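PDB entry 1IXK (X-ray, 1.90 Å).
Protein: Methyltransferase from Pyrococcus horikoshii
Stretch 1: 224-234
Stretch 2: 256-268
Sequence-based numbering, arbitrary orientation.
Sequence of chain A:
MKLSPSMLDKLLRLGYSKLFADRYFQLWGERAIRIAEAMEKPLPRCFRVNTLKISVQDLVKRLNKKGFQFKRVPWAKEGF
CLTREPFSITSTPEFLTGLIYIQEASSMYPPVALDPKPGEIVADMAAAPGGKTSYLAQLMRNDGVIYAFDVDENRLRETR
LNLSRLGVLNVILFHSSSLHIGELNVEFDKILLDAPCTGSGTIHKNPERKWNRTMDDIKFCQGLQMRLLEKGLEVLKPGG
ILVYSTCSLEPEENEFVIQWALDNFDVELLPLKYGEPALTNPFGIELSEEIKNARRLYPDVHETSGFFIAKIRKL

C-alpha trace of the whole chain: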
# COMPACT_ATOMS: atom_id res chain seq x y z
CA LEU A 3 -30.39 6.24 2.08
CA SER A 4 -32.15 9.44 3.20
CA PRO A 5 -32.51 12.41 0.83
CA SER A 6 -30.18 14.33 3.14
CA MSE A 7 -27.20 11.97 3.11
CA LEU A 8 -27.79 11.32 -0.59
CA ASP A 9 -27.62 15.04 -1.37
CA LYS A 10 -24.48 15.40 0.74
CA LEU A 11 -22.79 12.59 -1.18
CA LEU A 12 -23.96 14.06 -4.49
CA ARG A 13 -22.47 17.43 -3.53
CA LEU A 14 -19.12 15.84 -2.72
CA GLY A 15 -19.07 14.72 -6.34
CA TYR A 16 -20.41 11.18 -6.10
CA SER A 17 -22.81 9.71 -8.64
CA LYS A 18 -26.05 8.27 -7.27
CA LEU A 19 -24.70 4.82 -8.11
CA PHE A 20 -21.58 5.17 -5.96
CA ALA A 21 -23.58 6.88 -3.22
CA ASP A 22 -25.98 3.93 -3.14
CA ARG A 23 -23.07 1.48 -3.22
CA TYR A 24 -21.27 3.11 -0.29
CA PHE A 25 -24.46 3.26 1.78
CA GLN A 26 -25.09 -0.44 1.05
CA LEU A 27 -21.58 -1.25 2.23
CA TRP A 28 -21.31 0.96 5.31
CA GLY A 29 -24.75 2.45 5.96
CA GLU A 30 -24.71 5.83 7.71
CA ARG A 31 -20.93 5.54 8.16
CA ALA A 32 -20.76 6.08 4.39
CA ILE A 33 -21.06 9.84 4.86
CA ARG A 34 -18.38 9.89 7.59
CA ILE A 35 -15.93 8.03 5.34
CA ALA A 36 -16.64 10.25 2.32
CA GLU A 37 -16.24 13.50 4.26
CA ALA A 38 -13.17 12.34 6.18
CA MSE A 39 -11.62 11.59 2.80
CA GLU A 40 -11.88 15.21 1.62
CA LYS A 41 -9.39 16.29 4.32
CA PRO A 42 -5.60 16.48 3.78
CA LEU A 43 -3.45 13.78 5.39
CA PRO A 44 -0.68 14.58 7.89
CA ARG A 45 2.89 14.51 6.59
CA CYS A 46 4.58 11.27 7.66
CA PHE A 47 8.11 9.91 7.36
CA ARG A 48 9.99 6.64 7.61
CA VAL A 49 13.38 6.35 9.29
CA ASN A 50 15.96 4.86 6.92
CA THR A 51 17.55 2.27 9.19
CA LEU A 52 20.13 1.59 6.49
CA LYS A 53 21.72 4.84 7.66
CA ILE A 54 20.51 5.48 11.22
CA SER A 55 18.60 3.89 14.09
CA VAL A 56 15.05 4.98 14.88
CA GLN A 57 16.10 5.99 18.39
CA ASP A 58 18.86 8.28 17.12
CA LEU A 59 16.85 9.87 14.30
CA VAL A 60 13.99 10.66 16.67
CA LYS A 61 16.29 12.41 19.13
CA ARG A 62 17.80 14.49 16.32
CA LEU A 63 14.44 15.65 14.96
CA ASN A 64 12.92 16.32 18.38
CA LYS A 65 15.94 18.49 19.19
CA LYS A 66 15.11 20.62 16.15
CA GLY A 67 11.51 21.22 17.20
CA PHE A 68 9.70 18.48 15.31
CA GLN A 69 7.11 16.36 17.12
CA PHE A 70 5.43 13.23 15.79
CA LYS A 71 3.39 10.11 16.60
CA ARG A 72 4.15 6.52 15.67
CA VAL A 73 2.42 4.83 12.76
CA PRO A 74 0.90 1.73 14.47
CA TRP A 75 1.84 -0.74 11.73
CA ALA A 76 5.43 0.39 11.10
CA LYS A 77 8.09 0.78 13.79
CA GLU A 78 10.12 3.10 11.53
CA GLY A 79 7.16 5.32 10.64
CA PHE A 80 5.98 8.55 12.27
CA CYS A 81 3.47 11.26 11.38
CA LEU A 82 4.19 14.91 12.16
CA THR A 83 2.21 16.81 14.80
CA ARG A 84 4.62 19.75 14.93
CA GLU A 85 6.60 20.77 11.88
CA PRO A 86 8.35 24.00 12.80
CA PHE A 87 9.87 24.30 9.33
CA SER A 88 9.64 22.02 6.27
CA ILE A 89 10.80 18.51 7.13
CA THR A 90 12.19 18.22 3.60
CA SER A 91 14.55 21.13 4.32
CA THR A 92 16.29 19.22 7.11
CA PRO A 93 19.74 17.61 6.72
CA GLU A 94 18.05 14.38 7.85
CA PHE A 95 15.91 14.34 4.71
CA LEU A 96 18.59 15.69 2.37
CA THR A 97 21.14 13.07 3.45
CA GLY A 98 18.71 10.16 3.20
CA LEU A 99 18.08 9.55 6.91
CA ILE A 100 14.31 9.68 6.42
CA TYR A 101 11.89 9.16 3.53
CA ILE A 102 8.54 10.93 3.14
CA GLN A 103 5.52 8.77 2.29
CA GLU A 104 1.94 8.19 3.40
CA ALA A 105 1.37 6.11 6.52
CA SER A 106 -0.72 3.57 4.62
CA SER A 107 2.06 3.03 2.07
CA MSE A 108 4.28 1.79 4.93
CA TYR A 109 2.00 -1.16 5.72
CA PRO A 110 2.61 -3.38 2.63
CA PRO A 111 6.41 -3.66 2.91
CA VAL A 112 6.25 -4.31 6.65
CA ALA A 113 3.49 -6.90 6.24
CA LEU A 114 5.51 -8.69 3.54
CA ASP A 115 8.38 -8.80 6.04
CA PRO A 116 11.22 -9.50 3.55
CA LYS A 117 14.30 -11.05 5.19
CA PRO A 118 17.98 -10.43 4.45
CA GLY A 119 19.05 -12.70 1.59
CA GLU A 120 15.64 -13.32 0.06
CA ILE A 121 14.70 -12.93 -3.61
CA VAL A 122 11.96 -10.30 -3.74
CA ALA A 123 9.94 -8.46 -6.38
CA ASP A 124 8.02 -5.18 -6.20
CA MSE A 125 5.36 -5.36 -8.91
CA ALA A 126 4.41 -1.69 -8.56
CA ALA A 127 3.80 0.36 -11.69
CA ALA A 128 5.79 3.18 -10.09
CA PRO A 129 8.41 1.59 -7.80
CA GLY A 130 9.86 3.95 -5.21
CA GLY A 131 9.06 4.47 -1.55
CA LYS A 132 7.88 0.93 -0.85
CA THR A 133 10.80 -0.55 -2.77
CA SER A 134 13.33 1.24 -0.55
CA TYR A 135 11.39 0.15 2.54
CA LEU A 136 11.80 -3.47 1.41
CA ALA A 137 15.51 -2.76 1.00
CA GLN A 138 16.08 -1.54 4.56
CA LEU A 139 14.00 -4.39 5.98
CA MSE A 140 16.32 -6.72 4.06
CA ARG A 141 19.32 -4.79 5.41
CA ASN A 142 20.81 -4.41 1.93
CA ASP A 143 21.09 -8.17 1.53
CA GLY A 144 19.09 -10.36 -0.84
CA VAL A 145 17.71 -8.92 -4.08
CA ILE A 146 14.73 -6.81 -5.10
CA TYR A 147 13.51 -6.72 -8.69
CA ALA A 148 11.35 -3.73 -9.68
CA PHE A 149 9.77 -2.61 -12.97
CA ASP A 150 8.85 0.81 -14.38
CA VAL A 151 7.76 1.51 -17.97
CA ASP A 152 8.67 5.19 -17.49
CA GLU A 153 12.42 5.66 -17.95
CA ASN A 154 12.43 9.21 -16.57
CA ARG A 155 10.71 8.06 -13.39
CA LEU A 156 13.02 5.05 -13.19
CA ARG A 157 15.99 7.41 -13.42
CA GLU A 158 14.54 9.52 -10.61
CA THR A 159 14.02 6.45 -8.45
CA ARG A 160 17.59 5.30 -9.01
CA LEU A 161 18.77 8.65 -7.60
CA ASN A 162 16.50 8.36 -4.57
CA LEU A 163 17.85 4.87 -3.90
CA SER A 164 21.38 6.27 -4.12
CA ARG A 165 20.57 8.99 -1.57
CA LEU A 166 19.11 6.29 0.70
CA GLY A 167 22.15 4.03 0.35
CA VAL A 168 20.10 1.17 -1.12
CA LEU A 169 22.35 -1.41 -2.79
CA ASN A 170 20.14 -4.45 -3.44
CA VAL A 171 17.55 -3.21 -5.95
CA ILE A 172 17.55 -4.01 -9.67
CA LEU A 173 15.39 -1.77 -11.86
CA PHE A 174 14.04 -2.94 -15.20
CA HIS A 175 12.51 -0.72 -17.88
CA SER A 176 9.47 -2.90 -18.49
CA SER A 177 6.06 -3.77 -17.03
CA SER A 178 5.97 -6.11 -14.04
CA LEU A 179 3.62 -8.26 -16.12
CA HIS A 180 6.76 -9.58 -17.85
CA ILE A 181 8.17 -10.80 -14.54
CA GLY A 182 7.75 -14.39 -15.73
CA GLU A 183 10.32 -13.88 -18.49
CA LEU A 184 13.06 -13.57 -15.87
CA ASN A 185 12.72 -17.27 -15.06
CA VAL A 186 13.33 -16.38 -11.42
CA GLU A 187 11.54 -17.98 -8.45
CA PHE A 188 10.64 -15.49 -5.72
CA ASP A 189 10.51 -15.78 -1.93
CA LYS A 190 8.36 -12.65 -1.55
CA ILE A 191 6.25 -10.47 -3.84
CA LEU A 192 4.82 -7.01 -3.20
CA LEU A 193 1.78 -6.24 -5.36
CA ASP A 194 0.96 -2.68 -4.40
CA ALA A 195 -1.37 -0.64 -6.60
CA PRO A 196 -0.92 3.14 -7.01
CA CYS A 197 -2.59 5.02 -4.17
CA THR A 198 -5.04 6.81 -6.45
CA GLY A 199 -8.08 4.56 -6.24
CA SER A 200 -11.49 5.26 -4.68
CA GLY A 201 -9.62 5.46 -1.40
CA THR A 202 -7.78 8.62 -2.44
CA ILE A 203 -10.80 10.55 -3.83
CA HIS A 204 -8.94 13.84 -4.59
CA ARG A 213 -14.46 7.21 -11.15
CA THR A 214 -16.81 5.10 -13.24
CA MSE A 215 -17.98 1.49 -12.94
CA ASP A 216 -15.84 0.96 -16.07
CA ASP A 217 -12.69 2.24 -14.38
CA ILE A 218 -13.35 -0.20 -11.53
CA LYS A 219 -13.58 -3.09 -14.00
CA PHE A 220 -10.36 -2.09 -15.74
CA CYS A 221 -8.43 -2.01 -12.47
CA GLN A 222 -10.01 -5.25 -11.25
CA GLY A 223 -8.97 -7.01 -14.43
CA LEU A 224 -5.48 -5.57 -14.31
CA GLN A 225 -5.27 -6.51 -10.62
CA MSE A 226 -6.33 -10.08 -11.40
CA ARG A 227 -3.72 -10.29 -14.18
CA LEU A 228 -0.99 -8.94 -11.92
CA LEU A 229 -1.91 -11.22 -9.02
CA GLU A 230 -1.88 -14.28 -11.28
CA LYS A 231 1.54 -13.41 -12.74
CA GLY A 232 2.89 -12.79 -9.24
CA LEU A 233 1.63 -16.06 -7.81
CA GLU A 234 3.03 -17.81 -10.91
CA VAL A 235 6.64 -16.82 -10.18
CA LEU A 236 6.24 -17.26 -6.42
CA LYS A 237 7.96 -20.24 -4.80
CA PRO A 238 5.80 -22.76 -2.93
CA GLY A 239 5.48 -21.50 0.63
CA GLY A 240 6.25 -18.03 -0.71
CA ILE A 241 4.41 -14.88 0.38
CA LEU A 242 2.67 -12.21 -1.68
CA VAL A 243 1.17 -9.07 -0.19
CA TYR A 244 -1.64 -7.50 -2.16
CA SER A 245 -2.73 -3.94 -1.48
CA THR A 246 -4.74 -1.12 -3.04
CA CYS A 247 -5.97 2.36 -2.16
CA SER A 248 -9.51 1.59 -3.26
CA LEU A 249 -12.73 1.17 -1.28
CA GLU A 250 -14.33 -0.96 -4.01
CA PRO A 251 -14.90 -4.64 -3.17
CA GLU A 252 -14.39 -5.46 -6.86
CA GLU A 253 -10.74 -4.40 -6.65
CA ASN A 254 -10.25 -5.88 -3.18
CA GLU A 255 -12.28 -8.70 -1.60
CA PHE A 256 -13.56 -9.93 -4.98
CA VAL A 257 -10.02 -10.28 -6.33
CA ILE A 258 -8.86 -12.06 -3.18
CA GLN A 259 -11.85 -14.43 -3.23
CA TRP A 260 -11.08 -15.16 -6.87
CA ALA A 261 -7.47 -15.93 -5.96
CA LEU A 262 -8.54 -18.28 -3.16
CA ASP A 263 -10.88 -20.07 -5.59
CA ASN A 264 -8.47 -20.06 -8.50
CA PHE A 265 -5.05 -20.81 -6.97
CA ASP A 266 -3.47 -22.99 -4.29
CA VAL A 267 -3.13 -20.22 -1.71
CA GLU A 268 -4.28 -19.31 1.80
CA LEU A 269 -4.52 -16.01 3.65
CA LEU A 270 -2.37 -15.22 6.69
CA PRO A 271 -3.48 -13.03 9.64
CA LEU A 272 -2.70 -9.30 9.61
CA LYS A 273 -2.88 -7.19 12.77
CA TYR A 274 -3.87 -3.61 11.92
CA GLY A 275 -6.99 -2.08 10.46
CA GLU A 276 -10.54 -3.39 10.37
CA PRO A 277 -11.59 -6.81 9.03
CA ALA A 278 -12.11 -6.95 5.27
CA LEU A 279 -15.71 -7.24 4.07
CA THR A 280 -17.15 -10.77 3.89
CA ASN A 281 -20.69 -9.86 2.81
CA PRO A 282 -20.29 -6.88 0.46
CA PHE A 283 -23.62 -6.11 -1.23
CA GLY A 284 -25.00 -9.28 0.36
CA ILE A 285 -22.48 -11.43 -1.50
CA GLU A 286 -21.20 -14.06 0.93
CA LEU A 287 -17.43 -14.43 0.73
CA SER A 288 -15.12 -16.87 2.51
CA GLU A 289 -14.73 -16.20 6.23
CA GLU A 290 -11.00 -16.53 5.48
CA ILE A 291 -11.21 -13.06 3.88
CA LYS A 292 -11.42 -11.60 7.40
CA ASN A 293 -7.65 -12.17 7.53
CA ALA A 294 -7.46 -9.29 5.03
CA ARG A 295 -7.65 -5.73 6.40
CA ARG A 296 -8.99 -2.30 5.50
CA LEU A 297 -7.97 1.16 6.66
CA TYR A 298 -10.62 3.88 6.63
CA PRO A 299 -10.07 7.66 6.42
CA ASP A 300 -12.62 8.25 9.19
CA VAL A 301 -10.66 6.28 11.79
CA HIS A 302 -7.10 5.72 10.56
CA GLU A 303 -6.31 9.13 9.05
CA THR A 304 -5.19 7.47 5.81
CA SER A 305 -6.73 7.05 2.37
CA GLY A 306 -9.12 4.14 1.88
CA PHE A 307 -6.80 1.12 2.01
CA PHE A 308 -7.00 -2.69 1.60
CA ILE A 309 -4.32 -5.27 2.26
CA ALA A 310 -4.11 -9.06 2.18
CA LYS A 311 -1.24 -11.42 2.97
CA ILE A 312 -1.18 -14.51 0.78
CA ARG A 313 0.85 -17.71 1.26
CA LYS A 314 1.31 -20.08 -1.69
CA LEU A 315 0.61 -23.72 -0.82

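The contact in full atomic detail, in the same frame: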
# COMPACT_ATOMS: atom_id res chain seq x y z
N LEU A 224 -6.92 -5.74 -14.36
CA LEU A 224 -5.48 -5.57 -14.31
C LEU A 224 -4.94 -6.16 -13.00
O LEU A 224 -3.87 -6.78 -12.99
CB LEU A 224 -5.12 -4.09 -14.39
CG LEU A 224 -3.63 -3.75 -14.33
CD1 LEU A 224 -2.87 -4.50 -15.41
CD2 LEU A 224 -3.46 -2.24 -14.50
N GLN A 225 -5.68 -5.98 -11.92
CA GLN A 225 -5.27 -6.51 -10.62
C GLN A 225 -5.23 -8.04 -10.67
O GLN A 225 -4.29 -8.66 -10.16
CB GLN A 225 -6.25 -6.07 -9.53
CG GLN A 225 -6.14 -4.61 -9.12
CD GLN A 225 -4.76 -4.26 -8.59
OE1 GLN A 225 -3.79 -4.17 -9.35
NE2 GLN A 225 -4.66 -4.08 -7.28
N MSE A 226 -6.25 -8.63 -11.26
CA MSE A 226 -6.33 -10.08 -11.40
C MSE A 226 -5.13 -10.57 -12.22
O MSE A 226 -4.47 -11.54 -11.85
CB MSE A 226 -7.64 -10.48 -12.08
CG MSE A 226 -8.91 -10.31 -11.22
SE MSE A 226 -10.46 -10.59 -12.12
CE MSE A 226 -10.38 -12.34 -12.45
N ARG A 227 -4.84 -9.90 -13.33
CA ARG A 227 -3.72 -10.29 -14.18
C ARG A 227 -2.41 -10.22 -13.42
O ARG A 227 -1.59 -11.13 -13.50
CB ARG A 227 -3.61 -9.38 -15.41
CG ARG A 227 -4.69 -9.56 -16.45
CD ARG A 227 -4.50 -8.53 -17.57
NE ARG A 227 -5.57 -8.62 -18.57
CZ ARG A 227 -5.69 -9.62 -19.44
NH1 ARG A 227 -4.82 -10.61 -19.45
NH2 ARG A 227 -6.71 -9.62 -20.30
N LEU A 228 -2.21 -9.13 -12.69
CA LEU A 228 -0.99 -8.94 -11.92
C LEU A 228 -0.85 -9.99 -10.82
O LEU A 228 0.22 -10.56 -10.64
CB LEU A 228 -0.96 -7.53 -11.31
CG LEU A 228 -0.79 -6.39 -12.32
CD1 LEU A 228 -1.12 -5.05 -11.68
CD2 LEU A 228 0.63 -6.41 -12.85
N LEU A 229 -1.93 -10.24 -10.11
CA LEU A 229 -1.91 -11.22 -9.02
C LEU A 229 -1.59 -12.61 -9.55
O LEU A 229 -0.84 -13.36 -8.92
CB LEU A 229 -3.25 -11.21 -8.29
CG LEU A 229 -3.38 -12.15 -7.09
CD1 LEU A 229 -2.26 -11.88 -6.08
CD2 LEU A 229 -4.74 -11.94 -6.45
N GLU A 230 -2.15 -12.97 -10.70
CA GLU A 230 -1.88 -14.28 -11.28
C GLU A 230 -0.41 -14.40 -11.70
O GLU A 230 0.23 -15.42 -11.44
CB GLU A 230 -2.80 -14.55 -12.48
CG GLU A 230 -2.45 -15.82 -13.24
CD GLU A 230 -3.61 -16.33 -14.08
OE1 GLU A 230 -4.38 -15.51 -14.61
OE2 GLU A 230 -3.74 -17.57 -14.21
N LYS A 231 0.14 -13.36 -12.33
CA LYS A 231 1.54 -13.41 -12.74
C LYS A 231 2.46 -13.49 -11.52
O LYS A 231 3.48 -14.18 -11.54
CB LYS A 231 1.91 -12.17 -13.57
CG LYS A 231 1.21 -12.06 -14.92
CD LYS A 231 1.42 -13.31 -15.78
CE LYS A 231 2.89 -13.59 -16.02
NZ LYS A 231 3.11 -14.82 -16.83
N GLY A 232 2.09 -12.78 -10.46
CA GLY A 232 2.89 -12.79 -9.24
C GLY A 232 2.90 -14.16 -8.58
O GLY A 232 3.96 -14.68 -8.21
N LEU A 233 1.73 -14.75 -8.43
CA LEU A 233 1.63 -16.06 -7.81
C LEU A 233 2.38 -17.11 -8.64
O LEU A 233 2.96 -18.05 -8.10
CB LEU A 233 0.17 -16.46 -7.63
CG LEU A 233 -0.59 -15.62 -6.59
CD1 LEU A 233 -2.06 -16.02 -6.57
CD2 LEU A 233 0.03 -15.82 -5.22
N GLU A 234 2.37 -16.91 -9.96
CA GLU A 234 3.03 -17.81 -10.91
C GLU A 234 4.54 -17.94 -10.67
O GLU A 234 5.10 -19.04 -10.74
CB GLU A 234 2.78 -17.30 -12.33
CG GLU A 234 3.45 -18.11 -13.42
CD GLU A 234 3.49 -17.36 -14.75
OE1 GLU A 234 2.43 -16.85 -15.17
OE2 GLU A 234 4.57 -17.29 -15.37
N PHE A 256 -13.19 -9.11 -3.82
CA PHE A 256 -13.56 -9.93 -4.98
C PHE A 256 -12.33 -10.55 -5.64
O PHE A 256 -12.36 -11.70 -6.10
CB PHE A 256 -14.29 -9.08 -6.03
CG PHE A 256 -15.73 -8.80 -5.69
CD1 PHE A 256 -16.22 -8.99 -4.41
CD2 PHE A 256 -16.59 -8.30 -6.67
CE1 PHE A 256 -17.55 -8.69 -4.10
CE2 PHE A 256 -17.91 -7.99 -6.37
CZ PHE A 256 -18.39 -8.19 -5.08
N VAL A 257 -11.25 -9.78 -5.72
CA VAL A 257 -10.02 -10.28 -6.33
C VAL A 257 -9.40 -11.34 -5.44
O VAL A 257 -8.92 -12.37 -5.93
CB VAL A 257 -9.00 -9.14 -6.54
CG1 VAL A 257 -7.69 -9.70 -7.09
CG2 VAL A 257 -9.58 -8.10 -7.48
N ILE A 258 -9.42 -11.10 -4.13
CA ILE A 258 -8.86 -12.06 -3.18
C ILE A 258 -9.69 -13.36 -3.17
O ILE A 258 -9.12 -14.45 -3.13
CB ILE A 258 -8.79 -11.46 -1.75
CG1 ILE A 258 -7.88 -10.22 -1.77
CG2 ILE A 258 -8.21 -12.47 -0.77
CD1 ILE A 258 -6.53 -10.48 -2.39
N GLN A 259 -11.01 -13.24 -3.20
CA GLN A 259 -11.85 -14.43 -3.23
C GLN A 259 -11.55 -15.23 -4.50
O GLN A 259 -11.46 -16.46 -4.47
CB GLN A 259 -13.34 -14.07 -3.21
CG GLN A 259 -14.24 -15.30 -3.21
CD GLN A 259 -14.11 -16.10 -1.92
OE1 GLN A 259 -14.50 -15.63 -0.86
NE2 GLN A 259 -13.57 -17.30 -2.01
N TRP A 260 -11.39 -14.51 -5.60
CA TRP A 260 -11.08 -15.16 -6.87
C TRP A 260 -9.76 -15.92 -6.75
O TRP A 260 -9.65 -17.05 -7.20
CB TRP A 260 -10.98 -14.13 -7.99
CG TRP A 260 -10.45 -14.71 -9.26
CD1 TRP A 260 -11.07 -15.62 -10.08
CD2 TRP A 260 -9.17 -14.47 -9.84
NE1 TRP A 260 -10.25 -15.96 -11.13
CE2 TRP A 260 -9.07 -15.27 -11.01
CE3 TRP A 260 -8.08 -13.66 -9.49
CZ2 TRP A 260 -7.94 -15.27 -11.82
CZ3 TRP A 260 -6.95 -13.66 -10.30
CH2 TRP A 260 -6.89 -14.46 -11.46
N ALA A 261 -8.77 -15.29 -6.12
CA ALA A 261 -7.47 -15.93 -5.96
C ALA A 261 -7.58 -17.20 -5.11
O ALA A 261 -6.96 -18.22 -5.42
CB ALA A 261 -6.48 -14.96 -5.32
N LEU A 262 -8.35 -17.13 -4.04
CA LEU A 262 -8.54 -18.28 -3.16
C LEU A 262 -9.23 -19.41 -3.92
O LEU A 262 -8.93 -20.59 -3.70
CB LEU A 262 -9.38 -17.89 -1.94
CG LEU A 262 -8.76 -16.93 -0.91
CD1 LEU A 262 -9.83 -16.47 0.07
CD2 LEU A 262 -7.62 -17.62 -0.17
N ASP A 263 -10.15 -19.07 -4.81
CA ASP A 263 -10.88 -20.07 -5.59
C ASP A 263 -10.07 -20.59 -6.77
O ASP A 263 -10.21 -21.74 -7.18
CB ASP A 263 -12.18 -19.50 -6.19
CG ASP A 263 -13.16 -19.02 -5.15
OD1 ASP A 263 -13.05 -19.42 -3.97
OD2 ASP A 263 -14.07 -18.25 -5.53
N ASN A 264 -9.24 -19.72 -7.32
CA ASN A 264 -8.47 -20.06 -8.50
C ASN A 264 -7.06 -20.64 -8.30
O ASN A 264 -6.59 -21.40 -9.15
CB ASN A 264 -8.39 -18.82 -9.40
CG ASN A 264 -8.11 -19.16 -10.83
OD1 ASN A 264 -8.93 -19.80 -11.49
ND2 ASN A 264 -6.95 -18.74 -11.33
N PHE A 265 -6.40 -20.30 -7.20
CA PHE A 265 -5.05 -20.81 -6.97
C PHE A 265 -4.90 -21.58 -5.66
O PHE A 265 -5.80 -21.57 -4.82
CB PHE A 265 -4.04 -19.66 -6.98
CG PHE A 265 -4.15 -18.78 -8.19
CD1 PHE A 265 -4.88 -17.60 -8.14
CD2 PHE A 265 -3.51 -19.12 -9.38
CE1 PHE A 265 -4.98 -16.77 -9.25
CE2 PHE A 265 -3.60 -18.30 -10.50
CZ PHE A 265 -4.34 -17.12 -10.43
N ASP A 266 -3.75 -22.22 -5.49
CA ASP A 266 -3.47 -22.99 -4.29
C ASP A 266 -2.79 -22.05 -3.28
O ASP A 266 -1.58 -22.11 -3.07
CB ASP A 266 -2.56 -24.17 -4.63
CG ASP A 266 -3.19 -25.09 -5.65
OD1 ASP A 266 -4.23 -25.70 -5.33
OD2 ASP A 266 -2.66 -25.20 -6.78
N VAL A 267 -3.60 -21.19 -2.68
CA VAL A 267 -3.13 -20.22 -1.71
C VAL A 267 -4.03 -20.14 -0.48
O VAL A 267 -5.16 -20.64 -0.49
CB VAL A 267 -3.06 -18.80 -2.32
CG1 VAL A 267 -2.14 -18.80 -3.54
CG2 VAL A 267 -4.46 -18.33 -2.70
N GLU A 268 -3.53 -19.49 0.57
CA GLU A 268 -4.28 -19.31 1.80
C GLU A 268 -3.91 -17.93 2.33
O GLU A 268 -2.84 -17.41 2.04
CB GLU A 268 -3.88 -20.37 2.83
CG GLU A 268 -2.46 -20.23 3.35
CD GLU A 268 -2.01 -21.41 4.19
OE1 GLU A 268 -2.84 -22.31 4.46
OE2 GLU A 268 -0.83 -21.45 4.58
O HOH W 1 -5.83 -18.83 -13.97

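Stretch 1 is helical throughout, and stretch 2 is helical from Phe256 to Asn264. The two helix axes run in broadly the same direction, 39° apart (signed crossing angle -39°), with a closest approach of 10.3 Å. The CA-CA register widens along the pair, from 6.3 Å between Met226 CA and Val257 CA to 7.9 Å between Glu230 CA and Ala261 CA. At Phe265 the second stretch leaves helical geometry (phi/psi -123/171), yet the contact continues, with 8.2 Å between Leu233 CA and Phe265 CA. No direct hydrogen bond links the stretches. The 508 Å² of buried surface, summed over both sides, is mostly apolar, supplemented by one water bridge.

Val257 and Ala261, a helical turn apart, present short side chains to the longer Leu229. Val257 (chi1 t) and Ala261 both direct their CA-to-CB bonds toward stretch 1, as Leu229 does toward stretch 2. Leu229 adopts the common t,p rotamer, and its CD2 lies 3.8 Å from Val257 CG1 and 3.7 Å from Ala261 CB. One methyl thus touches residues a helical turn apart. Gln225 starts toward the partner, its CB 4.4 Å from Val257 CG2, but chi1 and chi2, both m, carry its amide away; NE2 is hydrogen-bonded elsewhere in the structure.

The selenomethionine at position 226 sets out sideways, and its m,t,p conformation brings the terminal methyl over Trp260. Met226 CE is 3.5 Å from Trp260 CE2 and stands 3.6 Å from the centroid of the Trp260 five-membered ring, 17° off the normal, which is the geometry of a CH-pi contact. The selenium, Met226 SE, is 4.8 Å from the centroid of the Trp260 six-membered ring in an oblique chalcogen-aromatic approach. Trp260 does its part with chi1 at 171° and chi2 at 69°, which lay the indole across to stretch 1.

Glu230 has an extended t,t chain that serves two purposes. Its methylene CG meets the edge of the Phe265 ring, 3.6 Å from Phe265 CZ, while the carboxylate continues outward, with Glu230 OE1 near the plane of the Trp260 ring at 4.2 Å from Trp260 CH2. Glu230 OE2 and Asn264 ND2 are 4.5 Å apart, too far for a direct hydrogen bond. Water 1 spans the gap, donating to Glu230 OE2 at 2.5 Å and accepting from Asn264 ND2 at 2.9 Å, so the polar groups are joined without close approach.

Phe265, with chi1 at -51° and chi2 at 96°, points its CB toward stretch 1 and offers a ring face to Leu233. Leu233 CD1 is 3.6 Å from Phe265 CD1 and 4.0 Å from the centroid of the Phe265 ring, 28° off the normal, a second CH-pi contact. In the m,t rotamer of Leu233 both methyls, CD1 and CD2, lie 4.1 Å from Val267 CG1, so the contact extends from the helix to the start of the strand, while CD1 alone also sits over the Phe265 ring.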